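PDB 3TPF: ornithine carbamoyltransferase, anabolic from Campylobacter jejuni subsp. jejuni, which catalyses the reversible transfer of the carbamoyl group from carbamoyl phosphate to L-ornithine, giving L-citrulline and phosphate in arginine biosynthesis. Local coordinates for residues Asp83-Ile88 with Leu106-Tyr111; Leu133-Glu138 with Ala286-Tyr291; Ile219-Val224 with Leu259-Ala264. All coordinates share one frame; numbering follows the deposited sequence.

All three contacts are mostly buried, but they occupy different levels of the two-domain chain. Contact 1 lies about 23 Å from the chain centre and packs two helices of the carbamoyl-phosphate domain by apolar and CH-pi contacts, with Asp83 and Arg86 salt-bridged to a second subunit. Contact 2, about 11 Å from the centre, joins the helices 126-138 and 279-302 through a polar amide. Contact 3 stays within the ornithine domain, pairing strand ends that run into loops of the predicted substrate site. Contacts 2 and 3 touch through Leu259, which packs on Thr135 and Ile136; contact 1 stands about 18 Å or more, between nearest atoms, from both.

Contact 1 (Asp83-Ile88 with Leu106-Tyr111); sequences DTARVI and LEFARY
Ala85 lays its methyl on the ring of Phe108, a CH-pi contact with CB 3.7 Å from the ring centroid and only 5° off the normal. Phe108 has CG anti to the backbone N (chi1 -164°), which carries the ring across to the helix 81-91. There the CB of Ile88 stands at the ring's edge, near its plane, with 4.4 Å from Ile88 CB to Phe108 CZ. One turn on, Tyr111 CB meets the same methyl, at 3.7 Å from Ala85 CB. The Arg86 side chain then runs alongside Tyr111, its CG 3.8 Å from Tyr111 O. Its guanidinium plane is inclined to the phenol ring, and Tyr111 CD1 lies over one of its faces. A weak bond from Arg86 NH2 to Asp83 OD1 closes a salt bridge on the same helix, while Glu276 of the second subunit pairs with Arg86 and Arg266 of that subunit with Asp83. With an alanine at the crossing, the axes come within 8.2 Å at a crossing angle of -46°. Phe108 also packs on Val95 and Met97 of the strand 94-98 and on Val116 of the strand 116-118, so both helices share one side of the domain's parallel sheet.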
loop_
_atom_site.group_PDB
_atom_site.type_symbol
_atom_site.label_atom_id
_atom_site.label_comp_id
_atom_site.label_asym_id
_atom_site.label_seq_id
_atom_site.Cartn_x
_atom_site.Cartn_y
_atom_site.Cartn_z
ATOM N N ASP B 83 10.285 -9.202 -18.670
ATOM C CA ASP B 83 10.988 -7.991 -18.212
ATOM C C ASP B 83 10.703 -7.658 -16.786
ATOM O O ASP B 83 11.607 -7.366 -15.993
ATOM C CB ASP B 83 10.574 -6.803 -19.022
ATOM C CG ASP B 83 11.136 -6.828 -20.393
ATOM O OD1 ASP B 83 11.968 -7.726 -20.655
ATOM O OD2 ASP B 83 10.767 -5.964 -21.204
ATOM N N THR B 84 9.435 -7.736 -16.434
ATOM C CA THR B 84 9.057 -7.475 -15.061
ATOM C C THR B 84 9.722 -8.516 -14.183
ATOM O O THR B 84 10.343 -8.189 -13.177
ATOM C CB THR B 84 7.553 -7.503 -14.883
ATOM O OG1 THR B 84 6.985 -6.605 -15.844
ATOM C CG2 THR B 84 7.151 -7.089 -13.464
ATOM N N ALA B 85 9.604 -9.764 -14.595
ATOM C CA ALA B 85 10.149 -10.853 -13.833
ATOM C C ALA B 85 11.599 -10.654 -13.586
ATOM O O ALA B 85 12.108 -10.914 -12.484
ATOM C CB ALA B 85 9.937 -12.134 -14.542
ATOM N N ARG B 86 12.306 -10.164 -14.592
ATOM C CA ARG B 86 13.794 -10.077 -14.473
ATOM C C ARG B 86 14.249 -8.900 -13.635
ATOM O O ARG B 86 15.390 -8.862 -13.221
ATOM C CB ARG B 86 14.459 -10.016 -15.802
ATOM C CG ARG B 86 14.573 -11.366 -16.456
ATOM C CD ARG B 86 15.226 -11.266 -17.822
ATOM N NE ARG B 86 14.324 -10.742 -18.826
ATOM C CZ ARG B 86 14.622 -10.697 -20.117
ATOM N NH1 ARG B 86 15.786 -11.178 -20.546
ATOM N NH2 ARG B 86 13.763 -10.178 -20.998
ATOM N N VAL B 87 13.335 -7.972 -13.369
ATOM C CA VAL B 87 13.586 -6.946 -12.344
ATOM C C VAL B 87 13.096 -7.385 -10.961
ATOM O O VAL B 87 13.882 -7.521 -10.042
ATOM C CB VAL B 87 12.920 -5.563 -12.631
ATOM C CG1 VAL B 87 13.251 -4.621 -11.478
ATOM C CG2 VAL B 87 13.354 -4.935 -13.936
ATOM N N ILE B 88 11.788 -7.542 -10.797
ATOM C CA ILE B 88 11.189 -7.766 -9.473
ATOM C C ILE B 88 11.756 -9.052 -8.889
ATOM O O ILE B 88 12.197 -9.108 -7.721
ATOM C CB ILE B 88 9.671 -7.905 -9.519
ATOM C CG1 ILE B 88 9.034 -6.574 -9.841
ATOM C CG2 ILE B 88 9.102 -8.290 -8.177
ATOM C CD1 ILE B 88 7.570 -6.597 -10.265
ATOM N N LEU B 106 3.417 -18.871 -15.090
ATOM C CA LEU B 106 4.435 -19.796 -15.599
ATOM C C LEU B 106 5.533 -18.966 -16.254
ATOM O O LEU B 106 6.726 -19.131 -16.024
ATOM C CB LEU B 106 3.821 -20.801 -16.580
ATOM C CG LEU B 106 2.975 -21.954 -15.998
ATOM C CD1 LEU B 106 2.269 -22.640 -17.147
ATOM C CD2 LEU B 106 3.744 -23.053 -15.260
ATOM N N GLU B 107 5.096 -18.016 -17.064
ATOM C CA GLU B 107 6.006 -17.135 -17.807
ATOM C C GLU B 107 6.890 -16.325 -16.843
ATOM O O GLU B 107 8.067 -16.145 -17.078
ATOM C CB GLU B 107 5.210 -16.179 -18.707
ATOM C CG GLU B 107 6.038 -15.088 -19.375
ATOM C CD GLU B 107 6.916 -15.553 -20.556
ATOM O OE1 GLU B 107 6.931 -16.777 -20.921
ATOM O OE2 GLU B 107 7.593 -14.658 -21.128
ATOM N N PHE B 108 6.301 -15.830 -15.776
ATOM C CA PHE B 108 7.074 -15.113 -14.754
ATOM C C PHE B 108 8.094 -16.031 -14.073
ATOM O O PHE B 108 9.240 -15.664 -13.921
ATOM C CB PHE B 108 6.133 -14.542 -13.704
ATOM C CG PHE B 108 6.749 -13.490 -12.843
ATOM C CD1 PHE B 108 7.628 -13.852 -11.800
ATOM C CD2 PHE B 108 6.400 -12.157 -13.003
ATOM C CE1 PHE B 108 8.154 -12.891 -10.978
ATOM C CE2 PHE B 108 6.897 -11.206 -12.157
ATOM C CZ PHE B 108 7.775 -11.574 -11.135
ATOM N N ALA B 109 7.649 -17.216 -13.649
ATOM C CA ALA B 109 8.509 -18.206 -12.903
ATOM C C ALA B 109 9.694 -18.557 -13.751
ATOM O O ALA B 109 10.824 -18.713 -13.282
ATOM C CB ALA B 109 7.742 -19.463 -12.567
ATOM N N ARG B 110 9.401 -18.619 -15.030
ATOM C CA ARG B 110 10.366 -19.001 -16.019
ATOM C C ARG B 110 11.534 -18.025 -15.992
ATOM O O ARG B 110 12.660 -18.411 -16.233
ATOM C CB ARG B 110 9.676 -18.969 -17.370
ATOM C CG ARG B 110 10.130 -19.830 -18.521
ATOM C CD ARG B 110 8.920 -19.735 -19.523
ATOM N NE ARG B 110 7.943 -20.812 -19.374
ATOM C CZ ARG B 110 6.674 -20.768 -19.817
ATOM N NH1 ARG B 110 6.204 -19.679 -20.447
ATOM N NH2 ARG B 110 5.857 -21.826 -19.638
ATOM N N TYR B 111 11.276 -16.755 -15.715
ATOM C CA TYR B 111 12.332 -15.721 -15.679
ATOM C C TYR B 111 12.673 -15.183 -14.276
ATOM O O TYR B 111 13.417 -14.205 -14.168
ATOM C CB TYR B 111 11.923 -14.547 -16.576
ATOM C CG TYR B 111 11.968 -14.879 -18.032
ATOM C CD1 TYR B 111 13.169 -14.877 -18.730
ATOM C CD2 TYR B 111 10.815 -15.228 -18.718
ATOM C CE1 TYR B 111 13.207 -15.200 -20.073
ATOM C CE2 TYR B 111 10.851 -15.533 -20.059
ATOM C CZ TYR B 111 12.041 -15.514 -20.742
ATOM O OH TYR B 111 12.038 -15.827 -22.110
#

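Contact 2 (Leu133-Glu138 with Ala286-Tyr291); sequences LFTIKE and ARNRLY
The helix segments 133-138 and 286-291 meet nearly at right angles, at 106° with axes 9.5 Å apart, and Thr135 faces Asn288 at the crossing. Asn288 reaches over with CG anti to its carbonyl carbon and spends ND2 on two acceptors of the other helix. One bond runs to Thr135 OG1, 2.9 Å from Asn288 ND2, almost straight at 178° and in the amide plane. The second goes from Asn288 ND2 to Glu138 OE2 at 3.0 Å; it is near the amide plane too, but it meets the carboxylate from above its plane. The two acceptors lie one turn apart, so a single NH2 group bridges that turn. Thr135 OG1 is also bonded to Gly131 O of its own helix.

Beneath the amide, Phe134 turns the edge of its ring to Asn288, with CD2 3.2 Å from Asn288 ND2 and the ring and amide planes 70° apart. Tyr291, a turn beyond Asn288, adds a loose aromatic pair: its ring is nearly parallel to that of Phe134, yet the two are slid apart, with centroids 5.9 Å from each other, and scarcely overlap.

Lys27 of the helix 13-28 completes the polar cluster, forming a salt bridge with Glu138 OE1 and a hydrogen bond with Asn288 OD1. The neighbouring Arg289, predicted to bind carbamoyl phosphate, points its CB away from this interface. The contact thus joins two helices that run between the domains, as in other carbamoyltransferases, by directed bonds rather than by apolar packing alone. Both ends of the buried amide have partners, which is consistent with the modelled flip, and the ammonium of Lys27 probably offsets the negative charge of Glu138.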
loop_
_atom_site.group_PDB
_atom_site.type_symbol
_atom_site.label_atom_id
_atom_site.label_comp_id
_atom_site.label_asym_id
_atom_site.label_seq_id
_atom_site.Cartn_x
_atom_site.Cartn_y
_atom_site.Cartn_z
ATOM N N LEU B 133 -6.952 -28.134 4.217
ATOM C CA LEU B 133 -6.292 -29.340 4.779
ATOM C C LEU B 133 -5.911 -29.169 6.225
ATOM O O LEU B 133 -6.237 -29.983 7.091
ATOM C CB LEU B 133 -5.030 -29.616 3.993
ATOM C CG LEU B 133 -4.727 -31.023 3.577
ATOM C CD1 LEU B 133 -5.967 -31.774 3.164
ATOM C CD2 LEU B 133 -3.823 -30.901 2.366
ATOM N N PHE B 134 -5.258 -28.049 6.500
ATOM C CA PHE B 134 -4.804 -27.725 7.877
ATOM C C PHE B 134 -5.989 -27.826 8.793
ATOM O O PHE B 134 -5.895 -28.305 9.954
ATOM C CB PHE B 134 -4.285 -26.284 7.909
ATOM C CG PHE B 134 -3.843 -25.813 9.257
ATOM C CD1 PHE B 134 -2.544 -25.984 9.654
ATOM C CD2 PHE B 134 -4.697 -25.171 10.098
ATOM C CE1 PHE B 134 -2.119 -25.584 10.919
ATOM C CE2 PHE B 134 -4.287 -24.786 11.385
ATOM C CZ PHE B 134 -2.993 -24.975 11.787
ATOM N N THR B 135 -7.102 -27.329 8.259
ATOM C CA THR B 135 -8.318 -27.162 9.063
ATOM C C THR B 135 -8.988 -28.488 9.356
ATOM O O THR B 135 -9.424 -28.753 10.454
ATOM C CB THR B 135 -9.309 -26.210 8.406
ATOM O OG1 THR B 135 -8.693 -24.916 8.292
ATOM C CG2 THR B 135 -10.497 -26.113 9.296
ATOM N N ILE B 136 -8.990 -29.321 8.334
ATOM C CA ILE B 136 -9.474 -30.680 8.450
ATOM C C ILE B 136 -8.701 -31.459 9.529
ATOM O O ILE B 136 -9.274 -32.168 10.337
ATOM C CB ILE B 136 -9.350 -31.428 7.118
ATOM C CG1 ILE B 136 -10.330 -30.836 6.092
ATOM C CG2 ILE B 136 -9.625 -32.897 7.345
ATOM C CD1 ILE B 136 -10.052 -31.297 4.698
ATOM N N LYS B 137 -7.409 -31.239 9.571
ATOM C CA LYS B 137 -6.575 -31.892 10.555
ATOM C C LYS B 137 -6.877 -31.360 11.953
ATOM O O LYS B 137 -6.934 -32.097 12.922
ATOM C CB LYS B 137 -5.112 -31.713 10.165
ATOM C CG LYS B 137 -4.085 -32.382 11.041
ATOM C CD LYS B 137 -2.749 -32.600 10.285
ATOM C CE LYS B 137 -1.721 -33.427 11.127
ATOM N NZ LYS B 137 -0.810 -32.690 12.083
ATOM N N GLU B 138 -7.101 -30.060 12.047
ATOM C CA GLU B 138 -7.426 -29.431 13.342
ATOM C C GLU B 138 -8.756 -29.868 13.900
ATOM O O GLU B 138 -8.957 -29.909 15.103
ATOM C CB GLU B 138 -7.464 -27.909 13.226
ATOM C CG GLU B 138 -6.361 -27.150 13.977
ATOM C CD GLU B 138 -6.672 -25.651 14.101
ATOM O OE1 GLU B 138 -6.055 -25.090 15.041
ATOM O OE2 GLU B 138 -7.505 -25.040 13.298
ATOM N N ALA B 286 -10.628 -19.611 7.233
ATOM C CA ALA B 286 -10.181 -18.279 6.769
ATOM C C ALA B 286 -8.838 -17.845 7.341
ATOM O O ALA B 286 -7.873 -17.519 6.685
ATOM C CB ALA B 286 -11.226 -17.294 7.247
ATOM N N ARG B 287 -8.790 -17.894 8.635
ATOM C CA ARG B 287 -7.637 -17.495 9.358
ATOM C C ARG B 287 -6.495 -18.451 9.163
ATOM O O ARG B 287 -5.350 -18.061 9.212
ATOM C CB ARG B 287 -8.029 -17.473 10.815
ATOM C CG ARG B 287 -6.968 -17.008 11.762
ATOM C CD ARG B 287 -7.465 -17.351 13.134
ATOM N NE ARG B 287 -6.838 -16.545 14.168
ATOM C CZ ARG B 287 -6.558 -17.009 15.383
ATOM N NH1 ARG B 287 -6.821 -18.294 15.698
ATOM N NH2 ARG B 287 -5.989 -16.202 16.279
ATOM N N ASN B 288 -6.786 -19.726 9.002
ATOM C CA ASN B 288 -5.715 -20.762 8.989
ATOM C C ASN B 288 -4.824 -20.706 7.689
ATOM O O ASN B 288 -3.755 -21.214 7.631
ATOM C CB ASN B 288 -6.327 -22.154 9.095
ATOM C CG ASN B 288 -6.613 -22.620 10.514
ATOM O OD1 ASN B 288 -6.105 -22.060 11.458
ATOM N ND2 ASN B 288 -7.450 -23.671 10.657
ATOM N N ARG B 289 -5.241 -19.988 6.688
ATOM C CA ARG B 289 -4.346 -19.669 5.563
ATOM C C ARG B 289 -3.011 -18.990 5.939
ATOM O O ARG B 289 -2.018 -19.102 5.246
ATOM C CB ARG B 289 -5.037 -18.707 4.596
ATOM C CG ARG B 289 -4.433 -18.775 3.243
ATOM C CD ARG B 289 -5.437 -19.319 2.201
ATOM N NE ARG B 289 -5.330 -18.440 1.037
ATOM C CZ ARG B 289 -6.156 -17.442 0.772
ATOM N NH1 ARG B 289 -5.868 -16.621 -0.234
ATOM N NH2 ARG B 289 -7.286 -17.270 1.492
ATOM N N LEU B 290 -3.035 -18.263 7.048
ATOM C CA LEU B 290 -1.840 -17.640 7.564
ATOM C C LEU B 290 -0.755 -18.663 7.801
ATOM O O LEU B 290 0.352 -18.517 7.359
ATOM C CB LEU B 290 -2.137 -16.910 8.861
ATOM C CG LEU B 290 -0.910 -16.287 9.550
ATOM C CD1 LEU B 290 -0.390 -15.331 8.498
ATOM C CD2 LEU B 290 -1.195 -15.589 10.859
ATOM N N TYR B 291 -1.083 -19.707 8.521
ATOM C CA TYR B 291 -0.053 -20.618 9.104
ATOM C C TYR B 291 0.552 -21.423 7.989
ATOM O O TYR B 291 1.687 -21.829 8.013
ATOM C CB TYR B 291 -0.661 -21.503 10.183
ATOM C CG TYR B 291 -1.366 -20.672 11.210
ATOM C CD1 TYR B 291 -0.654 -19.916 12.107
ATOM C CD2 TYR B 291 -2.761 -20.579 11.237
ATOM C CE1 TYR B 291 -1.297 -19.127 13.032
ATOM C CE2 TYR B 291 -3.404 -19.781 12.180
ATOM C CZ TYR B 291 -2.663 -19.072 13.080
ATOM O OH TYR B 291 -3.245 -18.264 14.031
#

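Contact 3 (Ile219-Val224 with Leu259-Ala264); sequences ITDTWV and LHCLPA
Two neighbouring parallel strands of the Rossmann-like ornithine domain, 217-220 and 257-260, end side by side here and run into loops of the predicted substrate site. The pairing is held by Thr220 N, which donates to Leu259 O at 3.0 Å. Before it, Ile219 pairs with Leu259, and their side chains lie alongside each other on the same face of the sheet, Ile219 CG1 4.1 Å from Leu259 CB. That face packs on helices: Leu259 on Ile136 of the helix 126-138, Ile219 on Trp162 of the helix 157-169.

On the other face, Thr220 CG2 lies 3.8 Å from His260 CD2. The imidazole is sandwiched. Thr220 O and Asp221 CA lie over one face, the latter as a CH-pi contact, and Ala264 CB lies over the opposite face. Its two nitrogens hold the rotation: His260 ND1 accepts the backbone N of Leu262, near the ring plane, at 2.9 Å, while NE2 is bonded to Glu269.

Past the strand ends the loops converge. Asp221 has CG anti to its backbone N (chi1 -167°), which turns OD1 toward Cys261 SG, 3.1 Å away, a contact not assigned as a bond; OD1 also takes a weak bond from Thr222 N. The carboxylate is 85° from the plane of the His260 ring. Thr222 CG2 approaches Pro263 O to 3.4 Å, just after the cis peptide that joins Leu262 to Pro263.

Asp221 is a predicted ornithine ligand, and Cys261 and Leu262 are predicted carbamoyl-phosphate ligands, so the convergence would put groups for both substrates together. The His260-Cys261-Leu262-Pro263 run is the HCLP motif of ornithine carbamoyltransferases, and its place at the C-terminal ends of parallel strands is characteristic of substrate sites in Rossmann-type folds.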
loop_
_atom_site.group_PDB
_atom_site.type_symbol
_atom_site.label_atom_id
_atom_site.label_comp_id
_atom_site.label_asym_id
_atom_site.label_seq_id
_atom_site.Cartn_x
_atom_site.Cartn_y
_atom_site.Cartn_z
ATOM N N ILE B 219 -17.313 -29.500 1.166
ATOM C CA ILE B 219 -16.671 -28.283 0.683
ATOM C C ILE B 219 -17.469 -27.701 -0.430
ATOM O O ILE B 219 -17.828 -28.411 -1.369
ATOM C CB ILE B 219 -15.284 -28.578 0.118
ATOM C CG1 ILE B 219 -14.423 -29.284 1.207
ATOM C CG2 ILE B 219 -14.705 -27.305 -0.457
ATOM C CD1 ILE B 219 -12.983 -29.478 0.815
ATOM N N THR B 220 -17.716 -26.407 -0.360
ATOM C CA THR B 220 -18.421 -25.771 -1.434
ATOM C C THR B 220 -17.806 -24.446 -1.722
ATOM O O THR B 220 -16.922 -23.980 -1.013
ATOM C CB THR B 220 -19.902 -25.617 -1.125
ATOM O OG1 THR B 220 -20.606 -25.321 -2.328
ATOM C CG2 THR B 220 -20.132 -24.548 -0.143
ATOM N N ASP B 221 -18.262 -23.836 -2.796
ATOM C CA ASP B 221 -17.704 -22.559 -3.254
ATOM C C ASP B 221 -18.698 -21.813 -4.121
ATOM O O ASP B 221 -19.671 -22.394 -4.643
ATOM C CB ASP B 221 -16.427 -22.818 -4.055
ATOM C CG ASP B 221 -15.593 -21.541 -4.321
ATOM O OD1 ASP B 221 -15.836 -20.460 -3.704
ATOM O OD2 ASP B 221 -14.670 -21.639 -5.159
ATOM N N THR B 222 -18.444 -20.528 -4.302
ATOM C CA THR B 222 -19.310 -19.686 -5.148
ATOM C C THR B 222 -19.452 -20.311 -6.510
ATOM O O THR B 222 -18.563 -20.977 -7.000
ATOM C CB THR B 222 -18.717 -18.289 -5.393
ATOM O OG1 THR B 222 -17.811 -18.379 -6.468
ATOM C CG2 THR B 222 -17.886 -17.777 -4.180
ATOM N N TRP B 223 -20.566 -20.053 -7.136
ATOM C CA TRP B 223 -20.853 -20.650 -8.455
ATOM C C TRP B 223 -20.449 -19.746 -9.583
ATOM O O TRP B 223 -19.985 -20.164 -10.636
ATOM C CB TRP B 223 -22.332 -20.885 -8.586
ATOM C CG TRP B 223 -22.900 -21.863 -7.633
ATOM C CD1 TRP B 223 -22.297 -22.943 -7.088
ATOM C CD2 TRP B 223 -24.225 -21.874 -7.168
ATOM N NE1 TRP B 223 -23.151 -23.615 -6.274
ATOM C CE2 TRP B 223 -24.361 -22.985 -6.323
ATOM C CE3 TRP B 223 -25.336 -21.053 -7.394
ATOM C CZ2 TRP B 223 -25.575 -23.310 -5.703
ATOM C CZ3 TRP B 223 -26.536 -21.358 -6.762
ATOM C CH2 TRP B 223 -26.648 -22.479 -5.932
ATOM N N VAL B 224 -20.711 -18.477 -9.359
ATOM C CA VAL B 224 -20.263 -17.444 -10.247
ATOM C C VAL B 224 -18.807 -17.176 -9.877
ATOM O O VAL B 224 -18.492 -16.418 -8.953
ATOM C CB VAL B 224 -21.193 -16.244 -10.137
ATOM C CG1 VAL B 224 -20.625 -15.081 -10.936
ATOM C CG2 VAL B 224 -22.552 -16.711 -10.601
ATOM N N LEU B 259 -16.850 -26.565 4.801
ATOM C CA LEU B 259 -15.801 -25.630 4.445
ATOM C C LEU B 259 -16.210 -24.800 3.225
ATOM O O LEU B 259 -16.897 -25.302 2.346
ATOM C CB LEU B 259 -14.501 -26.339 4.099
ATOM C CG LEU B 259 -13.747 -27.045 5.208
ATOM C CD1 LEU B 259 -12.480 -27.621 4.649
ATOM C CD2 LEU B 259 -13.472 -26.015 6.362
ATOM N N HIS B 260 -15.868 -23.517 3.257
ATOM C CA HIS B 260 -16.121 -22.556 2.205
ATOM C C HIS B 260 -14.973 -21.566 2.196
ATOM O O HIS B 260 -14.616 -21.042 3.226
ATOM C CB HIS B 260 -17.402 -21.793 2.481
ATOM C CG HIS B 260 -17.931 -21.035 1.298
ATOM N ND1 HIS B 260 -17.161 -20.161 0.560
ATOM C CD2 HIS B 260 -19.178 -20.991 0.753
ATOM C CE1 HIS B 260 -17.908 -19.640 -0.403
ATOM N NE2 HIS B 260 -19.138 -20.118 -0.302
ATOM N N CYS B 261 -14.394 -21.295 1.035
ATOM C CA CYS B 261 -13.173 -20.430 0.959
ATOM C C CYS B 261 -13.518 -18.981 1.102
ATOM O O CYS B 261 -12.686 -18.191 1.508
ATOM C CB CYS B 261 -12.351 -20.597 -0.314
ATOM S SG CYS B 261 -13.320 -20.331 -1.826
ATOM N N LEU B 262 -14.740 -18.644 0.804
ATOM C CA LEU B 262 -15.259 -17.268 1.031
ATOM C C LEU B 262 -14.863 -16.387 -0.124
ATOM O O LEU B 262 -13.945 -16.707 -0.848
ATOM C CB LEU B 262 -14.723 -16.599 2.329
ATOM C CG LEU B 262 -15.088 -17.158 3.699
ATOM C CD1 LEU B 262 -14.593 -16.229 4.831
ATOM C CD2 LEU B 262 -16.623 -17.308 3.795
ATOM N N PRO B 263 -15.544 -15.294 -0.291
ATOM C CA PRO B 263 -16.749 -14.992 0.402
ATOM C C PRO B 263 -17.907 -15.911 0.003
ATOM O O PRO B 263 -17.886 -16.518 -1.064
ATOM C CB PRO B 263 -17.100 -13.604 -0.131
ATOM C CG PRO B 263 -16.538 -13.606 -1.514
ATOM C CD PRO B 263 -15.213 -14.288 -1.286
ATOM N N ALA B 264 -18.963 -15.879 0.823
ATOM C CA ALA B 264 -20.104 -16.764 0.692
ATOM C C ALA B 264 -21.307 -16.003 0.221
ATOM O O ALA B 264 -21.433 -14.823 0.463
ATOM C CB ALA B 264 -20.333 -17.429 2.033
#